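Local coordinates for protein RMD9, mitochondrial (Saccharomyces cerevisiae S288C, PDB 7A9X), which binds a twelve-nucleotide sequence motif in the 3'-UTR of yeast mitochondrial mRNAs and takes part in their processing or stability, at residues Met215-Tyr220 / Ile252-Lys257; Gln235-Lys240 / Leu265-Gln270. One frame throughout, in Å; residues are numbered along the deposited sequence.

Interaction 1 of 2, residues Met215-Tyr220 / Ile252-Lys257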
loop_
_atom_site.group_PDB
_atom_site.type_symbol
_atom_site.label_atom_id
_atom_site.label_comp_id
_atom_site.label_asym_id
_atom_site.label_seq_id
_atom_site.Cartn_x
_atom_site.Cartn_y
_atom_site.Cartn_z
ATOM N N MET A 215 -2.009 22.311 -4.440
ATOM C CA MET A 215 -1.495 22.228 -5.802
ATOM C C MET A 215 0.003 22.488 -5.881
ATOM O O MET A 215 0.667 21.953 -6.777
ATOM C CB MET A 215 -2.249 23.206 -6.703
ATOM C CG MET A 215 -3.558 22.647 -7.216
ATOM S SD MET A 215 -3.247 21.181 -8.218
ATOM C CE MET A 215 -4.781 20.290 -8.014
ATOM N N LEU A 216 0.546 23.287 -4.960
ATOM C CA LEU A 216 1.957 23.664 -5.032
ATOM C C LEU A 216 2.899 22.468 -5.124
ATOM O O LEU A 216 3.781 22.480 -5.998
ATOM C CB LEU A 216 2.310 24.564 -3.843
ATOM C CG LEU A 216 1.645 25.937 -3.795
ATOM C CD1 LEU A 216 1.997 26.661 -2.507
ATOM C CD2 LEU A 216 2.047 26.765 -5.006
ATOM N N PRO A 217 2.785 21.427 -4.288
ATOM C CA PRO A 217 3.702 20.284 -4.449
ATOM C C PRO A 217 3.588 19.596 -5.798
ATOM O O PRO A 217 4.598 19.096 -6.313
ATOM C CB PRO A 217 3.296 19.348 -3.303
ATOM C CG PRO A 217 2.677 20.241 -2.293
ATOM C CD PRO A 217 1.943 21.271 -3.090
ATOM N N LEU A 218 2.393 19.551 -6.389
ATOM C CA LEU A 218 2.253 18.947 -7.712
ATOM C C LEU A 218 2.858 19.836 -8.789
ATOM O O LEU A 218 3.444 19.336 -9.757
ATOM C CB LEU A 218 0.782 18.669 -8.016
ATOM C CG LEU A 218 0.041 17.728 -7.066
ATOM C CD1 LEU A 218 -1.347 17.433 -7.606
ATOM C CD2 LEU A 218 0.824 16.444 -6.853
ATOM N N LEU A 219 2.728 21.156 -8.640
ATOM C CA LEU A 219 3.282 22.072 -9.632
ATOM C C LEU A 219 4.804 22.089 -9.580
ATOM O O LEU A 219 5.464 22.163 -10.623
ATOM C CB LEU A 219 2.722 23.479 -9.421
ATOM C CG LEU A 219 1.208 23.626 -9.589
ATOM C CD1 LEU A 219 0.786 25.081 -9.460
ATOM C CD2 LEU A 219 0.760 23.052 -10.924
ATOM N N TYR A 220 5.381 22.024 -8.378
ATOM C CA TYR A 220 6.834 21.989 -8.272
ATOM C C TYR A 220 7.402 20.682 -8.808
ATOM O O TYR A 220 8.512 20.669 -9.352
ATOM C CB TYR A 220 7.275 22.194 -6.823
ATOM C CG TYR A 220 8.773 22.102 -6.662
ATOM C CD1 TYR A 220 9.595 23.160 -7.033
ATOM C CD2 TYR A 220 9.369 20.950 -6.162
ATOM C CE1 TYR A 220 10.967 23.079 -6.898
ATOM C CE2 TYR A 220 10.741 20.860 -6.024
ATOM C CZ TYR A 220 11.534 21.928 -6.393
ATOM O OH TYR A 220 12.899 21.843 -6.258
ATOM N N ILE A 252 5.665 24.527 2.454
ATOM C CA ILE A 252 6.719 23.843 3.199
ATOM C C ILE A 252 7.192 22.607 2.444
ATOM O O ILE A 252 8.398 22.356 2.333
ATOM C CB ILE A 252 6.229 23.488 4.616
ATOM C CG1 ILE A 252 6.025 24.757 5.439
ATOM C CG2 ILE A 252 7.214 22.554 5.312
ATOM C CD1 ILE A 252 5.192 24.547 6.681
ATOM N N LYS A 253 6.255 21.824 1.903
ATOM C CA LYS A 253 6.627 20.605 1.190
ATOM C C LYS A 253 7.477 20.915 -0.035
ATOM O O LYS A 253 8.448 20.203 -0.321
ATOM C CB LYS A 253 5.373 19.826 0.791
ATOM C CG LYS A 253 4.603 19.239 1.963
ATOM C CD LYS A 253 3.431 18.390 1.492
ATOM C CE LYS A 253 2.712 17.745 2.664
ATOM N NZ LYS A 253 1.647 16.800 2.226
ATOM N N VAL A 254 7.125 21.971 -0.774
ATOM C CA VAL A 254 7.917 22.368 -1.936
ATOM C C VAL A 254 9.346 22.686 -1.516
ATOM O O VAL A 254 10.313 22.202 -2.116
ATOM C CB VAL A 254 7.259 23.565 -2.648
ATOM C CG1 VAL A 254 8.194 24.136 -3.706
ATOM C CG2 VAL A 254 5.938 23.154 -3.274
ATOM N N PHE A 255 9.497 23.494 -0.465
ATOM C CA PHE A 255 10.821 23.905 -0.012
ATOM C C PHE A 255 11.617 22.751 0.582
ATOM O O PHE A 255 12.853 22.790 0.560
ATOM C CB PHE A 255 10.686 25.046 0.996
ATOM C CG PHE A 255 10.329 26.362 0.369
ATOM C CD1 PHE A 255 10.940 26.764 -0.807
ATOM C CD2 PHE A 255 9.379 27.192 0.943
ATOM C CE1 PHE A 255 10.622 27.971 -1.396
ATOM C CE2 PHE A 255 9.054 28.403 0.358
ATOM C CZ PHE A 255 9.677 28.792 -0.814
ATOM N N ILE A 256 10.943 21.730 1.112
ATOM C CA ILE A 256 11.642 20.532 1.568
ATOM C C ILE A 256 12.228 19.782 0.379
ATOM O O ILE A 256 13.401 19.387 0.388
ATOM C CB ILE A 256 10.695 19.638 2.388
ATOM C CG1 ILE A 256 10.393 20.279 3.745
ATOM C CG2 ILE A 256 11.288 18.250 2.570
ATOM C CD1 ILE A 256 9.432 19.473 4.598
ATOM N N LYS A 257 11.417 19.572 -0.663
ATOM C CA LYS A 257 11.920 18.960 -1.887
ATOM C C LYS A 257 13.021 19.805 -2.517
ATOM O O LYS A 257 14.022 19.269 -3.004
ATOM C CB LYS A 257 10.777 18.752 -2.881
ATOM C CG LYS A 257 9.861 17.583 -2.557
ATOM C CD LYS A 257 10.545 16.254 -2.828
ATOM C CE LYS A 257 9.586 15.094 -2.620
ATOM N NZ LYS A 257 10.217 13.793 -2.972
#
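Val254 pushes its two methyl groups into the side of helix 209-223, and the tight half of this contact is built around that branched side chain. CG1, held anti to the backbone N (chi1 170°), lies over one face of the Tyr220 ring, 4.0 Å from its centroid and 29° off the ring normal, a CH-pi contact. It sits toward the near end of the ring, 3.6 Å from Tyr220 CG. The other methyl, CG2, turns to the backbone at the kink before Pro217: it lies 3.5 Å from Leu216 O and 3.7 Å from Pro217 N, with Leu216 CB adding an apolar touch. Since proline has no amide hydrogen, the helix lacks a backbone bond at this point, and the methyl packs there against main chain. Such packing goes with a close approach of the backbones, 5.3 Å between Pro217 CA and Val254 CA, the two short helical segments running at 29° to each other.

The looser side belongs to the lysines. Lys253 offers CB to Pro217 CG at 4.1 Å, and Lys257 sets its CB 3.8 Å from Tyr220 CE2, approaching the ring obliquely; both chains then carry their ammonium groups away from helix 209-223, the exposed Lys257 bending at chi2. Weak, long ion pairs link them to Glu285 and Asp293. The contact thus joins helices 209-223 and 245-257, probably of successive pentatricopeptide repeats, with helix 184-193 behind residues 215-220 and helices 261-270 and 281-292 flanking residues 252-257.

Interaction 2 of 2, residues Gln235-Lys240 / Leu265-Gln270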
loop_
_atom_site.group_PDB
_atom_site.type_symbol
_atom_site.label_atom_id
_atom_site.label_comp_id
_atom_site.label_asym_id
_atom_site.label_seq_id
_atom_site.Cartn_x
_atom_site.Cartn_y
_atom_site.Cartn_z
ATOM N N GLN A 235 5.396 37.069 0.529
ATOM C CA GLN A 235 4.130 37.644 0.970
ATOM C C GLN A 235 3.690 37.056 2.303
ATOM O O GLN A 235 3.148 37.770 3.154
ATOM C CB GLN A 235 3.053 37.416 -0.092
ATOM C CG GLN A 235 3.431 37.894 -1.478
ATOM C CD GLN A 235 2.419 37.484 -2.531
ATOM O OE1 GLN A 235 1.343 36.978 -2.211
ATOM N NE2 GLN A 235 2.763 37.696 -3.797
ATOM N N ILE A 236 3.927 35.761 2.509
ATOM C CA ILE A 236 3.356 35.065 3.658
ATOM C C ILE A 236 4.154 35.345 4.927
ATOM O O ILE A 236 3.577 35.499 6.010
ATOM C CB ILE A 236 3.263 33.558 3.354
ATOM C CG1 ILE A 236 2.206 33.301 2.276
ATOM C CG2 ILE A 236 2.961 32.759 4.612
ATOM C CD1 ILE A 236 0.899 34.028 2.516
ATOM N N ILE A 237 5.482 35.432 4.815
ATOM C CA ILE A 237 6.333 35.564 5.997
ATOM C C ILE A 237 5.971 36.811 6.796
ATOM O O ILE A 237 5.917 36.782 8.031
ATOM C CB ILE A 237 7.818 35.564 5.586
ATOM C CG1 ILE A 237 8.303 34.131 5.383
ATOM C CG2 ILE A 237 8.676 36.266 6.626
ATOM C CD1 ILE A 237 8.238 33.288 6.637
ATOM N N GLN A 238 5.703 37.921 6.111
ATOM C CA GLN A 238 5.450 39.195 6.771
ATOM C C GLN A 238 3.978 39.585 6.775
ATOM O O GLN A 238 3.654 40.729 7.107
ATOM C CB GLN A 238 6.281 40.294 6.110
ATOM C CG GLN A 238 7.780 40.062 6.193
ATOM C CD GLN A 238 8.564 41.022 5.322
ATOM O OE1 GLN A 238 8.145 41.355 4.213
ATOM N NE2 GLN A 238 9.709 41.477 5.821
ATOM N N SER A 239 3.079 38.667 6.426
ATOM C CA SER A 239 1.663 38.992 6.327
ATOM C C SER A 239 0.996 38.913 7.693
ATOM O O SER A 239 1.177 37.940 8.431
ATOM C CB SER A 239 0.966 38.043 5.352
ATOM O OG SER A 239 -0.417 38.334 5.256
ATOM N N LYS A 240 0.221 39.942 8.025
ATOM C CA LYS A 240 -0.615 39.936 9.217
ATOM C C LYS A 240 -2.017 39.414 8.944
ATOM O O LYS A 240 -2.813 39.293 9.881
ATOM C CB LYS A 240 -0.702 41.342 9.814
ATOM C CG LYS A 240 0.608 41.860 10.377
ATOM C CD LYS A 240 0.401 43.177 11.101
ATOM C CE LYS A 240 1.691 43.669 11.735
ATOM N NZ LYS A 240 1.474 44.901 12.543
ATOM N N LEU A 265 11.532 25.555 7.335
ATOM C CA LEU A 265 11.418 25.601 8.789
ATOM C C LEU A 265 10.820 26.916 9.270
ATOM O O LEU A 265 10.138 26.944 10.301
ATOM C CB LEU A 265 12.787 25.381 9.429
ATOM C CG LEU A 265 13.422 24.012 9.202
ATOM C CD1 LEU A 265 14.890 24.051 9.578
ATOM C CD2 LEU A 265 12.699 22.941 10.002
ATOM N N SER A 266 11.064 28.010 8.547
ATOM C CA SER A 266 10.498 29.297 8.939
ATOM C C SER A 266 8.981 29.293 8.794
ATOM O O SER A 266 8.260 29.730 9.700
ATOM C CB SER A 266 11.118 30.418 8.106
ATOM O OG SER A 266 10.572 31.677 8.451
ATOM N N LEU A 267 8.478 28.806 7.656
ATOM C CA LEU A 267 7.035 28.682 7.483
ATOM C C LEU A 267 6.444 27.666 8.450
ATOM O O LEU A 267 5.302 27.828 8.897
ATOM C CB LEU A 267 6.711 28.293 6.041
ATOM C CG LEU A 267 7.141 29.266 4.940
ATOM C CD1 LEU A 267 7.201 28.549 3.603
ATOM C CD2 LEU A 267 6.196 30.454 4.868
ATOM N N PHE A 268 7.202 26.617 8.784
ATOM C CA PHE A 268 6.711 25.610 9.719
ATOM C C PHE A 268 6.486 26.207 11.101
ATOM O O PHE A 268 5.505 25.873 11.776
ATOM C CB PHE A 268 7.689 24.437 9.782
ATOM C CG PHE A 268 7.238 23.318 10.677
ATOM C CD1 PHE A 268 6.241 22.447 10.270
ATOM C CD2 PHE A 268 7.818 23.130 11.919
ATOM C CE1 PHE A 268 5.827 21.413 11.091
ATOM C CE2 PHE A 268 7.409 22.098 12.743
ATOM C CZ PHE A 268 6.412 21.238 12.329
ATOM N N GLY A 269 7.379 27.100 11.533
ATOM C CA GLY A 269 7.192 27.758 12.816
ATOM C C GLY A 269 5.954 28.633 12.851
ATOM O O GLY A 269 5.227 28.651 13.848
ATOM N N GLN A 270 5.696 29.371 11.766
ATOM C CA GLN A 270 4.492 30.196 11.710
ATOM C C GLN A 270 3.236 29.334 11.674
ATOM O O GLN A 270 2.216 29.687 12.277
ATOM C CB GLN A 270 4.536 31.119 10.493
ATOM C CG GLN A 270 5.603 32.196 10.542
ATOM C CD GLN A 270 5.493 33.156 9.375
ATOM O OE1 GLN A 270 4.637 32.994 8.505
ATOM N NE2 GLN A 270 6.357 34.164 9.351
#
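Ile237 faces Leu267 of helix 261-270 with 7.1 Å between their CA atoms, a spacing that leaves the side chains to bridge the two backbones. Gln270 does so with a polar link. Its CG lies anti to the carbonyl carbon (chi1 -67°) and the chain runs extended beyond, carrying the amide to the main chain of residues 235-240. There NE2 donates a hydrogen bond to Ile237 O at 3.0 Å, slightly bent at 147°; it arrives in the carbonyl plane on a lone pair, while the acceptor stands 21° out of the glutamine's own amide plane. The Ile237 side chain crosses that of Gln270 at about a right angle, and its CD1 comes 3.4 Å from the same NE2.

This methyl is shared. CD1 of Ile237 also meets Ser266 OG at 3.4 Å and Leu267 CD2 at 3.9 Å, and thus touches three side chains of helix 261-270. Leu267 CD2 in turn reaches Ile236 CG2 at 4.0 Å, the two side chains again crossing nearly perpendicular. Behind them, Tyr233 lies against Ser266 and Leu267, and helix 245-257 backs Leu267.

Both ends of the Gln270 amide are engaged, since OE1 is hydrogen-bonded to Tyr248 OH, and this pairing fixes which way the group is turned. An alanine here would probably leave Ile237 O and the Tyr248 hydroxyl without these partners and open a gap beside the Ile237 methyl. Chemically, the contact combines a small aliphatic cluster with a directional amide bond that ties the backbone carbonyl of Ile237 to helix 261-270, consistent with the joining of two successive pentatricopeptide repeats.

Interaction 1 and interaction 2 join what are probably two successive repeats, PPR2 and PPR3, at two levels: 215-220 with 252-257 pairs their first helices, 235-240 with 265-270 their second. The centres lie 16 Å apart, and the segments alternate along the chain. They meet through PPR3 itself, where Ile252 CG1 packs 3.7 Å from Leu267 CB and Phe255 CD2 lies 3.7 Å from Leu267 CD1. Interaction 1 is the one nearer the bound RNA, its nearest atom about 7 Å away against about 12 Å for interaction 2. Such two-layered stacking of helical hairpins is what builds the superhelical scaffold of pentatricopeptide repeat proteins.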